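Local coordinates for putative laminarinase (Phanerochaete chrysosporium, PDB 2W39), which probably hydrolyses the beta-glucosidic bonds of glucans such as laminarin and lichenin, as an extracellular glycoside hydrolase of family 16, at residues 1-6 against 217-222; 74-79 against 245-250; 91-96 against 287-292; 192-197 against 231-236. One frame throughout, in Å; residues are numbered along the deposited sequence.

Contact 1. Residues 1-6 against 217-222; sequences ATYHLE and ATINTD
Ala217 O accepts the backbone N of Leu5 at 2.7 Å, and the CB atoms of the two residues touch. At Thr218 the side chain runs beside that of His4, both pointing the same way, and Thr218 OG1 comes to 3.1 Å from His4 CD2 at the edge of the imidazole. Ile219 exchanges two backbone hydrogen bonds with Tyr3. Its CG1 sits between the backbone N and the carbonyl carbon (chi1 63°), which brings it to 3.9 Å from Tyr3 CB. Asn220 OD1 accepts the backbone N of Asp222 in an Asx turn and receives a bond from a water that reaches Thr2 OG1. Thr221 bonds Ala1 twice, OG1 accepting from Ala1 N at 2.9 Å and N donating to Ala1 O. The N terminus is gripped again at Asp222, where Ala1 N forms a salt bridge with OD2 at 3.0 Å, from above the carboxylate plane. Strand 218-220 pairs antiparallel with strand 2-9 at the edge of one sheet of the GH16 beta-sandwich; strand 288-297 flanks strand 2-9 on its other side, Val84 of strand 83-89 packs against Tyr3, Ile219 and Thr221, and Glu190 binds both Tyr3 OH and Thr221 OG1.

Contact 2. Residues 74-79 against 245-250; sequences IRSIKT and NNIIIN
The side-chain amide of Asn246 is layered between Arg75 and Thr79. On one face Arg75 CD lies 3.8 Å from Asn246 CG, with the guanidinium plane turned only 22° from the amide; on the opposite face Thr79 CG2 approaches to 3.6 Å from Asn246 ND2. That nitrogen donates to Ser76 O at 2.8 Å, the acceptor lying 16° out of the amide plane. The two segments are antiparallel neighbours in one sheet of the GH16 beta-sandwich, with Ile74 and Ile249 as a hydrogen-bonded pair and Arg75 and Ile248 as a non-hydrogen-bonded one. Ile74 and Ile249 lie side by side on the inner face, Ile74 CG1 to Ile249 CB 4.0 Å, and Ile249 reaches strand 288-297 of the opposing sheet. On the other face, Ile248 comes within about 6 Å of a bound glucose, and Arg75 forms a salt bridge with Glu107. An alanine in place of Asn246 would probably leave Ser76 O without its amide donor and open a gap between the aliphatic part of Arg75 and the Thr79 methyl. Ser76 OG, set between the backbone N and the carbonyl carbon (chi1 64°), accepts Ile247 N at 2.9 Å and donates to Lys78 O at 2.7 Å.

Contact 3. Residues 91-96 against 287-292; sequences HMPQGC and AYWDIA
Tyr288 O receives the shortest hydrogen bond of the contact, 2.8 Å from His91 ND1. The N-H points at it nearly straight, at 166°, and the oxygen lies in the imidazole plane. The same tyrosine also covers the histidine: the rings form an offset stack, centroids 3.7 Å apart and planes only 3° from parallel. Tyr288 CZ stands over the centre of the imidazole, and Tyr288 OH reaches on to 3.4 Å from His91 CD2. Tyr288 CB points away from the other segment, but CG lies between the backbone N and the carbonyl carbon (chi1 66°), and the ring ends over His91. An alanine at Tyr288 would probably leave this face of the imidazole without its stacking partner, with only the ND1 bond to the backbone oxygen remaining of the tyrosine's hold described here. His91 and Asp290 form an antiparallel hydrogen-bonded pair, which carries the pairing of strand 83-89 with strand 288-297 into the following loop, within one sheet of the GH16 beta-sandwich. On the inward side that loop packs over one face of Trp289. Pro93 CD sits 3.4 Å from the centroid of the five-membered ring, almost on its normal, in a CH-pi contact, and Met92 CB makes a second one over the six-membered ring. The indole NE1 of Trp289 probably donates to Asn250 O of strand 246-253 in the opposing sheet.

Contact 4. Residues 192-197 against 231-236; sequences TNSFIK and FPNTNC
Ile196 and Phe231 are joined by two backbone hydrogen bonds, Ile196 N to Phe231 O at 3.0 Å and Phe231 N to Ile196 O at 2.8 Å. Apolar contact follows: the Phe231 ring crosses Ile196 obliquely, Phe231 CD1 to Ile196 CG2 4.1 Å, and Ile196 O stands at the edge of the ring, near its plane. Both side chains also meet Leu132 of strand 129-133, so they face the interior of the protein. A water supplies the polar link farther out, donating to Asn193 O at 2.7 Å and accepting from Asn233 ND2 at 3.0 Å. Within 192-197, Thr192 OG1 accepts Ser194 N in an ST turn. Phe195 CG lies between the backbone N and the carbonyl carbon (chi1 61°), and the Phe195 ring is sandwiched by Thr192 OG1, 3.7 Å above its plane, and Lys197 CE on the opposite face. On the other segment, Asn233 opens a type I turn leading to Cys236, which is disulfide-bonded to Cys138. The ST turn lies in the bend of a beta hairpin made by strands 185-191 and 195-202, to which strand 229-232 adds antiparallel at one end of a sheet of the GH16 beta-sandwich.

In the fold
From the N terminus, the first strand, within 1-6, pairs with residues 217-222, closing the loop of contact 1. Contact 2 opens at 74-79 and closes at 245-250; contact 3 opens at 91-96 and closes last, at 287-292. Contact 4, from 192-197 to 231-236, is nested inside the loops of contacts 2 and 3. Contact 1 crosses all three others, and contacts 2 and 3 cross each other. Contacts 1, 3 and 4 reach one sheet, contact 2 the other. The two layers are tied where Ile249 packs on Trp289 and Ile291; the Glu6-Lys78 salt bridge joins contacts 1 and 2, and Tyr3 touches Thr192 between contacts 1 and 4.

Contact 1. Residues 1-6 against 217-222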
loop_
_atom_site.group_PDB
_atom_site.type_symbol
_atom_site.label_atom_id
_atom_site.label_comp_id
_atom_site.label_asym_id
_atom_site.label_seq_id
_atom_site.Cartn_x
_atom_site.Cartn_y
_atom_site.Cartn_z
ATOM N N ALA A 1 7.643 -11.914 -18.152
ATOM C CA ALA A 1 8.723 -12.905 -17.876
ATOM C C ALA A 1 8.264 -14.005 -16.921
ATOM O O ALA A 1 7.253 -13.866 -16.233
ATOM C CB ALA A 1 9.979 -12.214 -17.331
ATOM N N THR A 2 9.022 -15.094 -16.880
ATOM C CA THR A 2 8.769 -16.203 -15.960
ATOM C C THR A 2 9.542 -15.990 -14.668
ATOM O O THR A 2 10.726 -15.637 -14.679
ATOM C CB THR A 2 9.153 -17.563 -16.602
ATOM O OG1 THR A 2 8.321 -17.780 -17.746
ATOM C CG2 THR A 2 8.955 -18.712 -15.644
ATOM N N TYR A 3 8.854 -16.200 -13.553
ATOM C CA TYR A 3 9.453 -16.054 -12.225
ATOM C C TYR A 3 9.042 -17.252 -11.389
ATOM O O TYR A 3 8.058 -17.947 -11.704
ATOM C CB TYR A 3 8.982 -14.766 -11.522
ATOM C CG TYR A 3 9.249 -13.476 -12.241
ATOM C CD1 TYR A 3 10.359 -12.688 -11.919
ATOM C CD2 TYR A 3 8.375 -12.991 -13.209
ATOM C CE1 TYR A 3 10.588 -11.482 -12.552
ATOM C CE2 TYR A 3 8.603 -11.779 -13.844
ATOM C CZ TYR A 3 9.720 -11.047 -13.508
ATOM O OH TYR A 3 9.978 -9.841 -14.131
ATOM N N HIS A 4 9.755 -17.451 -10.289
ATOM C CA HIS A 4 9.507 -18.586 -9.406
ATOM C C HIS A 4 9.407 -18.110 -7.975
ATOM O O HIS A 4 10.026 -17.116 -7.575
ATOM C CB HIS A 4 10.599 -19.652 -9.567
ATOM C CG HIS A 4 10.656 -20.186 -10.954
ATOM N ND1 HIS A 4 11.481 -19.662 -11.926
ATOM C CD2 HIS A 4 9.899 -21.125 -11.565
ATOM C CE1 HIS A 4 11.266 -20.300 -13.070
ATOM N NE2 HIS A 4 10.315 -21.196 -12.873
ATOM N N LEU A 5 8.655 -18.848 -7.178
ATOM C CA LEU A 5 8.370 -18.442 -5.812
ATOM C C LEU A 5 9.642 -18.223 -5.014
ATOM O O LEU A 5 10.561 -19.058 -5.037
ATOM C CB LEU A 5 7.508 -19.511 -5.151
ATOM C CG LEU A 5 6.845 -19.168 -3.836
ATOM C CD1 LEU A 5 5.866 -17.976 -3.987
ATOM C CD2 LEU A 5 6.131 -20.417 -3.324
ATOM N N GLU A 6 9.677 -17.102 -4.302
ATOM C CA GLU A 6 10.783 -16.708 -3.431
ATOM C C GLU A 6 10.333 -16.681 -1.964
ATOM O O GLU A 6 11.087 -17.072 -1.075
ATOM C CB GLU A 6 11.318 -15.336 -3.892
ATOM C CG GLU A 6 12.398 -14.703 -3.042
ATOM C CD GLU A 6 13.684 -15.496 -2.980
ATOM O OE1 GLU A 6 13.939 -16.362 -3.832
ATOM O OE2 GLU A 6 14.477 -15.219 -2.057
ATOM N N ALA A 217 3.752 -21.857 -7.736
ATOM C CA ALA A 217 5.139 -21.488 -7.519
ATOM C C ALA A 217 5.836 -20.948 -8.774
ATOM O O ALA A 217 6.878 -20.323 -8.652
ATOM C CB ALA A 217 5.922 -22.637 -6.904
ATOM N N THR A 218 5.278 -21.200 -9.963
ATOM C CA THR A 218 5.807 -20.655 -11.220
ATOM C C THR A 218 4.762 -19.730 -11.841
ATOM O O THR A 218 3.583 -20.105 -11.926
ATOM C CB THR A 218 6.153 -21.779 -12.215
ATOM O OG1 THR A 218 7.162 -22.618 -11.649
ATOM C CG2 THR A 218 6.650 -21.209 -13.513
ATOM N N ILE A 219 5.190 -18.542 -12.274
ATOM C CA ILE A 219 4.291 -17.583 -12.906
ATOM C C ILE A 219 4.928 -17.041 -14.165
ATOM O O ILE A 219 6.148 -17.119 -14.335
ATOM C CB ILE A 219 3.911 -16.402 -11.972
ATOM C CG1 ILE A 219 5.158 -15.579 -11.592
ATOM C CG2 ILE A 219 3.132 -16.902 -10.759
ATOM C CD1 ILE A 219 4.847 -14.275 -10.865
ATOM N N ASN A 220 4.093 -16.506 -15.054
ATOM C CA ASN A 220 4.585 -15.863 -16.260
ATOM C C ASN A 220 3.736 -14.624 -16.533
ATOM O O ASN A 220 2.564 -14.729 -16.912
ATOM C CB ASN A 220 4.511 -16.845 -17.436
ATOM C CG ASN A 220 5.025 -16.254 -18.736
ATOM O OD1 ASN A 220 5.330 -15.069 -18.834
ATOM N ND2 ASN A 220 5.135 -17.103 -19.752
ATOM N N THR A 221 4.324 -13.448 -16.327
ATOM C CA THR A 221 3.562 -12.208 -16.403
ATOM C C THR A 221 3.172 -11.842 -17.831
ATOM O O THR A 221 2.335 -10.963 -18.016
ATOM C CB THR A 221 4.316 -11.032 -15.742
ATOM O OG1 THR A 221 5.546 -10.828 -16.447
ATOM C CG2 THR A 221 4.607 -11.327 -14.289
ATOM N N ASP A 222 3.781 -12.500 -18.822
ATOM C CA ASP A 222 3.403 -12.327 -20.238
ATOM C C ASP A 222 1.925 -12.600 -20.456
ATOM O O ASP A 222 1.343 -12.127 -21.442
ATOM C CB ASP A 222 4.176 -13.306 -21.152
ATOM C CG ASP A 222 5.652 -12.974 -21.285
ATOM O OD1 ASP A 222 6.366 -13.741 -21.977
ATOM O OD2 ASP A 222 6.111 -11.954 -20.726
HETATM O O HOH W 1 8.239 -15.515 -19.993
#

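Contact 2. Residues 74-79 against 245-250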
loop_
_atom_site.group_PDB
_atom_site.type_symbol
_atom_site.label_atom_id
_atom_site.label_comp_id
_atom_site.label_asym_id
_atom_site.label_seq_id
_atom_site.Cartn_x
_atom_site.Cartn_y
_atom_site.Cartn_z
ATOM N N ILE A 74 4.208 -2.753 9.176
ATOM C CA ILE A 74 5.055 -3.930 9.099
ATOM C C ILE A 74 5.940 -3.864 7.881
ATOM O O ILE A 74 5.546 -3.340 6.839
ATOM C CB ILE A 74 4.229 -5.260 9.185
ATOM C CG1 ILE A 74 3.336 -5.534 7.948
ATOM C CG2 ILE A 74 3.426 -5.314 10.504
ATOM C CD1 ILE A 74 2.818 -6.963 7.884
ATOM N N ARG A 75 7.148 -4.394 8.004
ATOM C CA ARG A 75 8.156 -4.279 6.972
ATOM C C ARG A 75 8.825 -5.634 6.772
ATOM O O ARG A 75 9.277 -6.273 7.735
ATOM C CB ARG A 75 9.211 -3.256 7.406
ATOM C CG ARG A 75 10.294 -3.038 6.350
ATOM C CD ARG A 75 11.352 -2.070 6.815
ATOM N NE ARG A 75 12.205 -2.645 7.859
ATOM C CZ ARG A 75 13.173 -1.982 8.478
ATOM N NH1 ARG A 75 13.386 -0.704 8.204
ATOM N NH2 ARG A 75 13.925 -2.601 9.378
ATOM N N SER A 76 8.925 -6.081 5.524
ATOM C CA SER A 76 9.609 -7.355 5.266
ATOM C C SER A 76 11.053 -7.267 5.721
ATOM O O SER A 76 11.707 -6.241 5.557
ATOM C CB SER A 76 9.544 -7.754 3.785
ATOM O OG SER A 76 10.228 -6.828 2.949
ATOM N N ILE A 77 11.570 -8.363 6.257
ATOM C CA ILE A 77 12.986 -8.415 6.613
ATOM C C ILE A 77 13.823 -8.437 5.324
ATOM O O ILE A 77 14.837 -7.750 5.221
ATOM C CB ILE A 77 13.275 -9.610 7.552
ATOM C CG1 ILE A 77 12.617 -9.365 8.914
ATOM C CG2 ILE A 77 14.787 -9.822 7.711
ATOM C CD1 ILE A 77 12.552 -10.593 9.802
ATOM N N LYS A 78 13.402 -9.236 4.349
ATOM C CA LYS A 78 14.105 -9.287 3.085
ATOM C C LYS A 78 13.873 -8.052 2.237
ATOM O O LYS A 78 12.868 -7.335 2.392
ATOM C CB LYS A 78 13.680 -10.523 2.315
ATOM C CG LYS A 78 14.262 -11.771 2.950
ATOM C CD LYS A 78 13.693 -13.030 2.361
ATOM C CE LYS A 78 14.163 -13.269 0.958
ATOM N NZ LYS A 78 13.747 -14.644 0.538
ATOM N N THR A 79 14.819 -7.806 1.333
ATOM C CA THR A 79 14.693 -6.755 0.338
ATOM C C THR A 79 14.702 -7.377 -1.062
ATOM O O THR A 79 15.134 -8.523 -1.239
ATOM C CB THR A 79 15.822 -5.726 0.451
ATOM O OG1 THR A 79 17.043 -6.425 0.235
ATOM C CG2 THR A 79 15.830 -5.050 1.800
ATOM N N ASN A 245 14.528 -2.927 -2.099
ATOM C CA ASN A 245 13.440 -2.343 -1.315
ATOM C C ASN A 245 12.783 -3.400 -0.430
ATOM O O ASN A 245 12.643 -4.555 -0.825
ATOM C CB ASN A 245 12.346 -1.793 -2.251
ATOM C CG ASN A 245 12.669 -0.459 -2.913
ATOM O OD1 ASN A 245 13.788 0.077 -2.857
ATOM N ND2 ASN A 245 11.658 0.088 -3.552
ATOM N N ASN A 246 12.331 -2.964 0.740
ATOM C CA ASN A 246 11.446 -3.763 1.591
ATOM C C ASN A 246 9.998 -3.549 1.164
ATOM O O ASN A 246 9.652 -2.499 0.607
ATOM C CB ASN A 246 11.541 -3.326 3.063
ATOM C CG ASN A 246 12.963 -3.296 3.592
ATOM O OD1 ASN A 246 13.689 -2.327 3.367
ATOM N ND2 ASN A 246 13.358 -4.354 4.298
ATOM N N ILE A 247 9.173 -4.543 1.489
ATOM C CA ILE A 247 7.719 -4.411 1.380
ATOM C C ILE A 247 7.174 -3.904 2.718
ATOM O O ILE A 247 7.554 -4.418 3.788
ATOM C CB ILE A 247 7.079 -5.778 1.028
ATOM C CG1 ILE A 247 7.495 -6.198 -0.382
ATOM C CG2 ILE A 247 5.547 -5.742 1.187
ATOM C CD1 ILE A 247 7.216 -7.662 -0.734
ATOM N N ILE A 248 6.331 -2.876 2.654
ATOM C CA ILE A 248 5.724 -2.261 3.837
ATOM C C ILE A 248 4.209 -2.278 3.689
ATOM O O ILE A 248 3.675 -1.976 2.615
ATOM C CB ILE A 248 6.254 -0.818 4.067
ATOM C CG1 ILE A 248 7.783 -0.848 4.216
ATOM C CG2 ILE A 248 5.586 -0.174 5.307
ATOM C CD1 ILE A 248 8.420 0.526 4.344
ATOM N N ILE A 249 3.520 -2.641 4.769
ATOM C CA ILE A 249 2.064 -2.563 4.834
ATOM C C ILE A 249 1.715 -1.834 6.123
ATOM O O ILE A 249 2.181 -2.221 7.195
ATOM C CB ILE A 249 1.381 -3.950 4.794
ATOM C CG1 ILE A 249 1.865 -4.749 3.581
ATOM C CG2 ILE A 249 -0.135 -3.778 4.796
ATOM C CD1 ILE A 249 1.457 -6.231 3.618
ATOM N N ASN A 250 0.934 -0.758 6.026
ATOM C CA ASN A 250 0.705 0.097 7.194
ATOM C C ASN A 250 -0.658 0.739 7.184
ATOM O O ASN A 250 -1.368 0.720 6.177
ATOM C CB ASN A 250 1.789 1.196 7.300
ATOM C CG ASN A 250 1.650 2.234 6.216
ATOM O OD1 ASN A 250 2.066 2.003 5.078
ATOM N ND2 ASN A 250 1.027 3.370 6.540
#

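Contact 3. Residues 91-96 against 287-292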
loop_
_atom_site.group_PDB
_atom_site.type_symbol
_atom_site.label_atom_id
_atom_site.label_comp_id
_atom_site.label_asym_id
_atom_site.label_seq_id
_atom_site.Cartn_x
_atom_site.Cartn_y
_atom_site.Cartn_z
ATOM N N HIS A 91 -9.702 -7.292 2.657
ATOM C CA HIS A 91 -10.232 -6.064 3.243
ATOM C C HIS A 91 -9.065 -5.105 3.431
ATOM O O HIS A 91 -7.964 -5.529 3.793
ATOM C CB HIS A 91 -10.867 -6.383 4.603
ATOM C CG HIS A 91 -11.758 -5.311 5.160
ATOM N ND1 HIS A 91 -11.285 -4.264 5.929
ATOM C CD2 HIS A 91 -13.104 -5.162 5.106
ATOM C CE1 HIS A 91 -12.309 -3.521 6.324
ATOM N NE2 HIS A 91 -13.421 -4.041 5.833
ATOM N N MET A 92 -9.301 -3.821 3.186
ATOM C CA MET A 92 -8.324 -2.785 3.522
ATOM C C MET A 92 -8.966 -1.791 4.483
ATOM O O MET A 92 -10.194 -1.702 4.583
ATOM C CB MET A 92 -7.814 -2.049 2.278
ATOM C CG MET A 92 -8.822 -1.097 1.641
ATOM S SD MET A 92 -8.117 -0.011 0.371
ATOM C CE MET A 92 -7.733 -1.211 -0.934
ATOM N N PRO A 93 -8.146 -1.038 5.224
ATOM C CA PRO A 93 -8.774 -0.119 6.168
ATOM C C PRO A 93 -9.692 0.884 5.509
ATOM O O PRO A 93 -9.394 1.437 4.440
ATOM C CB PRO A 93 -7.579 0.589 6.814
ATOM C CG PRO A 93 -6.448 -0.439 6.730
ATOM C CD PRO A 93 -6.680 -1.102 5.378
ATOM N N GLN A 94 -10.778 1.179 6.213
ATOM C CA GLN A 94 -11.677 2.264 5.818
ATOM C C GLN A 94 -12.048 3.101 7.034
ATOM O O GLN A 94 -11.888 2.673 8.172
ATOM C CB GLN A 94 -12.921 1.740 5.094
ATOM C CG GLN A 94 -13.805 0.869 5.962
ATOM C CD GLN A 94 -15.077 0.472 5.251
ATOM O OE1 GLN A 94 -15.055 -0.267 4.267
ATOM N NE2 GLN A 94 -16.203 0.962 5.749
ATOM N N GLY A 95 -12.518 4.308 6.744
ATOM C CA GLY A 95 -12.963 5.261 7.749
ATOM C C GLY A 95 -12.375 6.635 7.483
ATOM O O GLY A 95 -11.292 6.776 6.909
ATOM N N CYS A 96 -13.099 7.672 7.905
ATOM C CA CYS A 96 -12.560 9.019 7.883
ATOM C C CYS A 96 -11.229 9.075 8.620
ATOM O O CYS A 96 -11.097 8.537 9.722
ATOM C CB CYS A 96 -13.555 9.970 8.527
ATOM S SG CYS A 96 -14.877 10.480 7.375
ATOM N N ALA A 287 -11.281 -0.248 10.271
ATOM C CA ALA A 287 -9.958 0.205 9.846
ATOM C C ALA A 287 -8.953 -0.937 10.004
ATOM O O ALA A 287 -8.052 -0.883 10.846
ATOM C CB ALA A 287 -9.547 1.433 10.640
ATOM N N TYR A 288 -9.137 -1.976 9.191
ATOM C CA TYR A 288 -8.263 -3.145 9.229
ATOM C C TYR A 288 -7.928 -3.652 7.841
ATOM O O TYR A 288 -8.745 -3.578 6.911
ATOM C CB TYR A 288 -8.864 -4.298 10.069
ATOM C CG TYR A 288 -10.126 -4.941 9.534
ATOM C CD1 TYR A 288 -10.076 -6.092 8.744
ATOM C CD2 TYR A 288 -11.381 -4.419 9.858
ATOM C CE1 TYR A 288 -11.253 -6.697 8.273
ATOM C CE2 TYR A 288 -12.541 -5.003 9.383
ATOM C CZ TYR A 288 -12.468 -6.132 8.591
ATOM O OH TYR A 288 -13.619 -6.719 8.121
ATOM N N TRP A 289 -6.707 -4.161 7.715
ATOM C CA TRP A 289 -6.334 -5.038 6.618
ATOM C C TRP A 289 -6.705 -6.459 7.001
ATOM O O TRP A 289 -6.468 -6.876 8.135
ATOM C CB TRP A 289 -4.817 -5.010 6.437
ATOM C CG TRP A 289 -4.211 -3.748 5.894
ATOM C CD1 TRP A 289 -3.600 -2.751 6.607
ATOM C CD2 TRP A 289 -4.095 -3.389 4.517
ATOM N NE1 TRP A 289 -3.135 -1.769 5.748
ATOM C CE2 TRP A 289 -3.409 -2.154 4.460
ATOM C CE3 TRP A 289 -4.502 -3.999 3.319
ATOM C CZ2 TRP A 289 -3.110 -1.521 3.249
ATOM C CZ3 TRP A 289 -4.220 -3.351 2.113
ATOM C CH2 TRP A 289 -3.533 -2.130 2.091
ATOM N N ASP A 290 -7.240 -7.221 6.043
ATOM C CA ASP A 290 -7.381 -8.680 6.163
ATOM C C ASP A 290 -6.712 -9.220 4.912
ATOM O O ASP A 290 -7.209 -8.998 3.791
ATOM C CB ASP A 290 -8.864 -9.081 6.263
ATOM C CG ASP A 290 -9.080 -10.589 6.288
ATOM O OD1 ASP A 290 -8.193 -11.353 5.887
ATOM O OD2 ASP A 290 -10.192 -11.012 6.695
ATOM N N ILE A 291 -5.559 -9.853 5.101
ATOM C CA ILE A 291 -4.717 -10.304 4.001
ATOM C C ILE A 291 -4.671 -11.829 4.017
ATOM O O ILE A 291 -4.379 -12.445 5.057
ATOM C CB ILE A 291 -3.322 -9.674 4.125
ATOM C CG1 ILE A 291 -3.442 -8.161 3.855
ATOM C CG2 ILE A 291 -2.333 -10.330 3.156
ATOM C CD1 ILE A 291 -2.263 -7.327 4.335
ATOM N N ALA A 292 -5.007 -12.430 2.878
ATOM C CA ALA A 292 -4.984 -13.883 2.721
ATOM C C ALA A 292 -3.571 -14.402 2.459
ATOM O O ALA A 292 -3.201 -15.483 2.951
ATOM C CB ALA A 292 -5.932 -14.307 1.582
#

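Contact 4. Residues 192-197 against 231-236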
loop_
_atom_site.group_PDB
_atom_site.type_symbol
_atom_site.label_atom_id
_atom_site.label_comp_id
_atom_site.label_asym_id
_atom_site.label_seq_id
_atom_site.Cartn_x
_atom_site.Cartn_y
_atom_site.Cartn_z
ATOM N N THR A 192 11.130 -4.707 -12.967
ATOM C CA THR A 192 12.330 -5.111 -13.677
ATOM C C THR A 192 13.220 -3.886 -13.859
ATOM O O THR A 192 12.881 -2.789 -13.414
ATOM C CB THR A 192 12.015 -5.717 -15.057
ATOM O OG1 THR A 192 11.627 -4.675 -15.958
ATOM C CG2 THR A 192 10.932 -6.794 -14.970
ATOM N N ASN A 193 14.361 -4.066 -14.524
ATOM C CA ASN A 193 15.208 -2.920 -14.845
ATOM C C ASN A 193 14.511 -1.948 -15.767
ATOM O O ASN A 193 14.871 -0.761 -15.800
ATOM C CB ASN A 193 16.489 -3.350 -15.550
ATOM C CG ASN A 193 17.465 -2.190 -15.747
ATOM O OD1 ASN A 193 17.746 -1.723 -16.890
ATOM N ND2 ASN A 193 17.984 -1.704 -14.634
ATOM N N SER A 194 13.573 -2.465 -16.558
ATOM C CA SER A 194 12.951 -1.725 -17.636
ATOM C C SER A 194 11.618 -1.070 -17.320
ATOM O O SER A 194 11.193 -0.195 -18.053
ATOM C CB SER A 194 12.739 -2.648 -18.840
ATOM O OG SER A 194 13.959 -3.082 -19.426
ATOM N N PHE A 195 10.938 -1.501 -16.264
ATOM C CA PHE A 195 9.619 -0.969 -15.950
ATOM C C PHE A 195 9.180 -1.406 -14.571
ATOM O O PHE A 195 9.728 -2.348 -13.980
ATOM C CB PHE A 195 8.556 -1.418 -16.981
ATOM C CG PHE A 195 8.355 -2.911 -17.079
ATOM C CD1 PHE A 195 7.698 -3.625 -16.070
ATOM C CD2 PHE A 195 8.793 -3.605 -18.207
ATOM C CE1 PHE A 195 7.509 -5.015 -16.171
ATOM C CE2 PHE A 195 8.599 -4.987 -18.311
ATOM C CZ PHE A 195 7.962 -5.674 -17.291
ATOM N N ILE A 196 8.159 -0.705 -14.088
ATOM C CA ILE A 196 7.312 -1.195 -12.997
ATOM C C ILE A 196 5.881 -1.245 -13.520
ATOM O O ILE A 196 5.435 -0.319 -14.194
ATOM C CB ILE A 196 7.461 -0.298 -11.745
ATOM C CG1 ILE A 196 8.850 -0.507 -11.127
ATOM C CG2 ILE A 196 6.354 -0.601 -10.717
ATOM C CD1 ILE A 196 9.250 0.504 -10.074
ATOM N N LYS A 197 5.197 -2.348 -13.211
ATOM C CA LYS A 197 3.784 -2.529 -13.558
ATOM C C LYS A 197 3.007 -2.907 -12.312
ATOM O O LYS A 197 3.503 -3.668 -11.471
ATOM C CB LYS A 197 3.601 -3.646 -14.591
ATOM C CG LYS A 197 4.087 -3.277 -15.988
ATOM C CD LYS A 197 4.039 -4.452 -16.947
ATOM C CE LYS A 197 4.666 -4.066 -18.286
ATOM N NZ LYS A 197 4.674 -5.208 -19.243
ATOM N N PHE A 231 4.810 2.005 -15.628
ATOM C CA PHE A 231 5.894 2.970 -15.467
ATOM C C PHE A 231 7.059 2.471 -16.311
ATOM O O PHE A 231 7.930 1.748 -15.831
ATOM C CB PHE A 231 6.280 3.093 -13.997
ATOM C CG PHE A 231 5.153 3.557 -13.130
ATOM C CD1 PHE A 231 4.437 2.652 -12.335
ATOM C CD2 PHE A 231 4.783 4.905 -13.105
ATOM C CE1 PHE A 231 3.378 3.107 -11.535
ATOM C CE2 PHE A 231 3.731 5.354 -12.304
ATOM C CZ PHE A 231 3.033 4.448 -11.518
ATOM N N PRO A 232 7.061 2.811 -17.613
ATOM C CA PRO A 232 8.132 2.349 -18.501
ATOM C C PRO A 232 9.408 3.162 -18.267
ATOM O O PRO A 232 9.415 4.154 -17.525
ATOM C CB PRO A 232 7.563 2.643 -19.886
ATOM C CG PRO A 232 6.691 3.816 -19.672
ATOM C CD PRO A 232 6.037 3.599 -18.323
ATOM N N ASN A 233 10.486 2.753 -18.930
ATOM C CA ASN A 233 11.755 3.452 -18.795
ATOM C C ASN A 233 12.027 4.505 -19.860
ATOM O O ASN A 233 13.137 5.039 -19.941
ATOM C CB ASN A 233 12.916 2.452 -18.684
ATOM C CG ASN A 233 13.187 1.693 -19.975
ATOM O OD1 ASN A 233 12.444 1.809 -20.953
ATOM N ND2 ASN A 233 14.260 0.905 -19.982
ATOM N N THR A 234 11.004 4.847 -20.635
ATOM C CA THR A 234 11.148 5.819 -21.717
ATOM C C THR A 234 11.907 7.075 -21.295
ATOM O O THR A 234 12.778 7.569 -22.026
ATOM C CB THR A 234 9.752 6.214 -22.195
ATOM O OG1 THR A 234 9.012 5.018 -22.448
ATOM C CG2 THR A 234 9.796 7.063 -23.456
ATOM N N ASN A 235 11.516 7.610 -20.134
ATOM C CA ASN A 235 12.076 8.840 -19.591
ATOM C C ASN A 235 12.567 8.662 -18.150
ATOM O O ASN A 235 12.642 9.622 -17.374
ATOM C CB ASN A 235 11.028 9.950 -19.649
ATOM C CG ASN A 235 10.484 10.176 -21.051
ATOM O OD1 ASN A 235 9.369 9.756 -21.383
ATOM N ND2 ASN A 235 11.266 10.852 -21.882
ATOM N N CYS A 236 12.910 7.430 -17.800
ATOM C CA CYS A 236 13.382 7.126 -16.454
ATOM C C CYS A 236 14.153 5.833 -16.461
ATOM O O CYS A 236 13.595 4.791 -16.798
ATOM C CB CYS A 236 12.192 6.965 -15.505
ATOM S SG CYS A 236 12.719 6.603 -13.813
HETATM O O HOH W 2 15.728 1.271 -17.341
#